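Side-chain contacts in putative cell wall hydrolase phosphatase-associated protein (Clostridioides difficile, PDB 7CFL), which probably cleaves peptide bonds in the bacterial cell wall as an autolysin, a cysteine-type endopeptidase of the C40 family, present here as its catalytic domain: residues I99-G102 with M106-A109; V82-Q87 with S120-S125. All coordinates share one frame; numbering follows the deposited sequence.

In the fold
From the N terminus, the chain first reaches 82-87, running out of strand 81-84, then 99-102 at the end of strand 96-102. It turns back at once into 106-109 of strand 105-110, so interaction 1 closes a tight beta hairpin. Strand 118-121 follows, and 120-125 takes in its last two residues and the turn after them; its meeting with 82-87 closes the larger loop of interaction 2, with the whole hairpin contained in it. All four strands belong to one antiparallel sheet of the NlpC/P60 domain. Strands 81-84 and 118-121 flank the hairpin, and interaction 2 reaches over one face of it. Met106 joins the two contacts: its SD lies 3.6 Å from Phe84 CE2, and its backbone N bonds Ser120 O.

Interaction 1 (I99-G102 with M106-A109); sequences IYIG and MIHA
Ile99 and Ile107 form an antiparallel hydrogen-bonded pair. Ile99 N gives a 2.9 Å bond to Ile107 O that is almost straight (177° at the hydrogen), whereas the return bond from Ile107 N to Ile99 O, also 2.9 Å, is bent to 152°. Ile99 O receives a softer contact from Met106 CA at 3.1 Å. Tyr100 and Met106 form the next, non-hydrogen-bonded pair, and past it a classic beta bulge sets Ile101 and Gly102 both against Asp105; at Gly102's backbone angles a CB would collide with Ile101 O, and glycine avoids this.

Apolar contact is concentrated on the isoleucine face. Ile107 CG2 meets Ile99 CB at 3.9 Å and Ile101 CG2 at 4.2 Å, and helices 13-22 and 41-53 cover this face, where branched aliphatics suit strand and core. On the other face, Met106 CG sits between its own N and carbonyl carbon (chi1 57°); the extended chain beyond lays CE over the centre of the His108 ring.

His108 ND1 bonds His96 NE2, and His108 NE2 bonds Ser120 OG; the histidine pair is consistent with the Cys-His-His arrangement of many NlpC/P60 peptidases. Two backbone bonds, one nearly straight and one bent, and apolar packing thus hold together the hairpin whose second strand carries His108.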
# COMPACT_ATOMS: atom_id res chain seq x y z
N ILE A 99 -0.69 2.70 0.21
CA ILE A 99 -1.06 3.79 -0.72
C ILE A 99 -0.62 5.08 -0.06
O ILE A 99 -1.06 5.39 1.04
CB ILE A 99 -2.56 3.82 -1.06
CG1 ILE A 99 -3.03 2.49 -1.65
CG2 ILE A 99 -2.91 5.00 -1.95
CD1 ILE A 99 -4.53 2.36 -1.79
N TYR A 100 0.31 5.78 -0.70
CA TYR A 100 0.76 7.08 -0.16
C TYR A 100 -0.39 8.12 -0.17
O TYR A 100 -1.11 8.28 -1.21
CB TYR A 100 1.99 7.52 -0.94
CG TYR A 100 2.67 8.70 -0.31
CD1 TYR A 100 3.43 8.52 0.84
CD2 TYR A 100 2.50 9.99 -0.80
CE1 TYR A 100 4.12 9.59 1.42
CE2 TYR A 100 3.15 11.07 -0.19
CZ TYR A 100 3.93 10.87 0.94
OH TYR A 100 4.54 11.92 1.57
N ILE A 101 -0.50 8.87 0.93
CA ILE A 101 -1.53 9.94 1.07
C ILE A 101 -0.84 11.29 1.12
O ILE A 101 -1.17 12.18 0.28
CB ILE A 101 -2.58 9.61 2.17
CG1 ILE A 101 -2.05 9.46 3.60
CG2 ILE A 101 -3.28 8.33 1.77
CD1 ILE A 101 -3.06 8.82 4.55
N GLY A 102 0.17 11.43 1.95
CA GLY A 102 0.97 12.67 1.96
C GLY A 102 1.48 12.93 3.34
O GLY A 102 0.96 12.28 4.28
N MET A 106 0.79 6.72 4.86
CA MET A 106 0.19 5.79 3.89
C MET A 106 -1.00 5.11 4.55
O MET A 106 -0.99 4.94 5.79
CB MET A 106 1.16 4.71 3.42
CG MET A 106 1.74 3.86 4.56
SD MET A 106 2.76 2.55 3.93
CE MET A 106 3.36 1.81 5.43
N ILE A 107 -1.96 4.74 3.73
CA ILE A 107 -3.05 3.84 4.19
C ILE A 107 -2.70 2.42 3.74
O ILE A 107 -2.29 2.23 2.60
CB ILE A 107 -4.43 4.32 3.74
CG1 ILE A 107 -5.57 3.46 4.34
CG2 ILE A 107 -4.53 4.34 2.23
CD1 ILE A 107 -6.89 4.19 4.32
N HIS A 108 -2.98 1.41 4.59
CA HIS A 108 -2.57 0.02 4.27
C HIS A 108 -3.33 -0.95 5.16
O HIS A 108 -3.83 -0.54 6.22
CB HIS A 108 -1.05 -0.19 4.39
CG HIS A 108 -0.47 0.06 5.74
ND1 HIS A 108 0.49 -0.77 6.30
CD2 HIS A 108 -0.74 1.00 6.67
CE1 HIS A 108 0.81 -0.31 7.49
NE2 HIS A 108 0.08 0.76 7.74
N ALA A 109 -3.26 -2.20 4.77
CA ALA A 109 -3.83 -3.30 5.56
C ALA A 109 -2.66 -3.83 6.41
O ALA A 109 -1.81 -4.58 5.87
CB ALA A 109 -4.36 -4.30 4.62

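Interaction 2 (V82-Q87 with S120-S125); sequences VFFDTQ and SNINSS
Phe84 and Ile122 are brought together by their first torsions. In Phe84, CG stands anti to the carbonyl carbon (chi1 -50°), which sends the ring out from strand 81-84 toward the turn after strand 118-121. In Ile122, chi1 of 77° tucks CG1 between N and the carbonyl carbon, and the CG2 methyl is the branch presented to Phe84.

The two side chains cross at about a right angle. Ile122 CG2 comes to the edge of the phenyl ring, in its plane, 3.8 Å from Phe84 CZ; Ile122 CB follows at 4.2 Å from the same CZ. The same methyl also reaches Val82 CG2 at 4.3 Å, so one branch of Ile122 meets two residues that project from the same side of their strand. Met106 packs on all three, and Tyr100 and Leu76 on Val82 and Ile122. Branching at CB puts a methyl of Ile122 close to its backbone, where it can reach both partners.

No hydrogen bond links the two segments; polar groups instead shape the turn that presents Ile122. Asn121 O accepts two bonds, from Ser124 N at 3.1 Å, closing a type I turn, and from Ser124 OG at 3.0 Å, nearly in line with the carbonyl. Asn121 OD1 takes Asn123 N at 3.0 Å in an Asx turn, while Asn121 ND2 binds Asn103 O and Asp105 OD1, at the turn of the neighbouring hairpin and the start of its second strand. Ser124 is the N-cap of helix 125-128, its OG bonding weakly to Tyr127 N.

The backbone bond and the side chains of Asn121 and Ser124 together hold the turn, and purely apolar contact then seats its one buried residue against Val82 and Phe84, tying the end of the edge strand 118-121 across the hairpin to strand 81-84.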
# COMPACT_ATOMS: atom_id res chain seq x y z
N VAL A 82 3.62 2.44 -2.26
CA VAL A 82 4.94 2.43 -1.58
C VAL A 82 5.19 1.01 -1.10
O VAL A 82 4.23 0.37 -0.62
CB VAL A 82 5.01 3.47 -0.44
CG1 VAL A 82 5.18 4.88 -1.00
CG2 VAL A 82 3.83 3.34 0.52
N PHE A 83 6.39 0.49 -1.29
CA PHE A 83 6.75 -0.94 -1.07
C PHE A 83 7.84 -1.08 0.01
O PHE A 83 8.79 -0.29 0.14
CB PHE A 83 7.18 -1.59 -2.39
CG PHE A 83 6.12 -1.52 -3.45
CD1 PHE A 83 5.06 -2.43 -3.39
CD2 PHE A 83 6.03 -0.48 -4.37
CE1 PHE A 83 4.02 -2.35 -4.30
CE2 PHE A 83 4.99 -0.42 -5.28
CZ PHE A 83 3.96 -1.34 -5.22
N PHE A 84 7.76 -2.14 0.80
CA PHE A 84 8.66 -2.43 1.93
C PHE A 84 9.07 -3.90 1.94
O PHE A 84 8.32 -4.74 1.41
CB PHE A 84 8.02 -2.05 3.26
CG PHE A 84 7.45 -0.66 3.27
CD1 PHE A 84 8.20 0.41 3.76
CD2 PHE A 84 6.22 -0.41 2.69
CE1 PHE A 84 7.65 1.68 3.75
CE2 PHE A 84 5.69 0.86 2.68
CZ PHE A 84 6.41 1.91 3.19
N ASP A 85 10.21 -4.18 2.54
CA ASP A 85 10.69 -5.57 2.78
C ASP A 85 10.39 -5.97 4.24
O ASP A 85 9.76 -5.18 4.96
CB ASP A 85 12.16 -5.71 2.35
CG ASP A 85 13.15 -4.84 3.09
OD1 ASP A 85 14.22 -4.55 2.51
OD2 ASP A 85 12.85 -4.45 4.23
N THR A 86 10.83 -7.17 4.64
CA THR A 86 10.68 -7.75 6.01
C THR A 86 11.99 -7.51 6.77
O THR A 86 13.05 -7.41 6.12
CB THR A 86 10.18 -9.20 5.89
OG1 THR A 86 8.79 -9.10 5.56
CG2 THR A 86 10.32 -10.05 7.14
N GLN A 87 11.90 -7.41 8.11
CA GLN A 87 12.93 -6.79 9.00
C GLN A 87 14.28 -7.51 8.88
O GLN A 87 15.25 -6.83 8.46
CB GLN A 87 12.49 -6.74 10.47
CG GLN A 87 11.74 -7.96 10.99
CD GLN A 87 10.25 -7.76 11.12
OE1 GLN A 87 9.62 -8.24 12.06
NE2 GLN A 87 9.66 -7.04 10.17
N SER A 120 -0.24 4.74 8.73
CA SER A 120 1.11 4.70 9.32
C SER A 120 1.98 5.65 8.49
O SER A 120 1.56 6.00 7.37
CB SER A 120 1.72 3.33 9.32
OG SER A 120 0.83 2.37 9.86
N ASN A 121 3.11 6.06 9.07
CA ASN A 121 4.05 7.03 8.46
C ASN A 121 5.29 6.29 7.94
O ASN A 121 5.99 5.62 8.70
CB ASN A 121 4.36 8.15 9.46
CG ASN A 121 4.89 9.36 8.73
OD1 ASN A 121 6.03 9.34 8.30
ND2 ASN A 121 4.03 10.35 8.52
N ILE A 122 5.59 6.43 6.66
CA ILE A 122 6.76 5.75 6.02
C ILE A 122 8.08 6.28 6.62
O ILE A 122 9.10 5.61 6.42
CB ILE A 122 6.68 5.87 4.49
CG1 ILE A 122 7.10 7.26 3.98
CG2 ILE A 122 5.29 5.46 3.98
CD1 ILE A 122 7.05 7.40 2.49
N ASN A 123 8.07 7.41 7.36
CA ASN A 123 9.28 8.03 7.95
C ASN A 123 9.49 7.54 9.38
O ASN A 123 10.57 7.84 9.95
CB ASN A 123 9.25 9.56 7.90
CG ASN A 123 9.12 10.09 6.49
OD1 ASN A 123 9.90 9.71 5.62
ND2 ASN A 123 8.16 10.98 6.27
N SER A 124 8.53 6.81 9.95
CA SER A 124 8.65 6.20 11.29
C SER A 124 9.85 5.24 11.26
O SER A 124 10.15 4.70 10.18
CB SER A 124 7.39 5.49 11.69
OG SER A 124 7.30 4.28 10.98
N SER A 125 10.50 5.04 12.40
CA SER A 125 11.70 4.17 12.53
C SER A 125 11.40 2.80 11.92
O SER A 125 12.26 2.29 11.18
CB SER A 125 12.18 4.07 13.96
OG SER A 125 11.20 3.47 14.80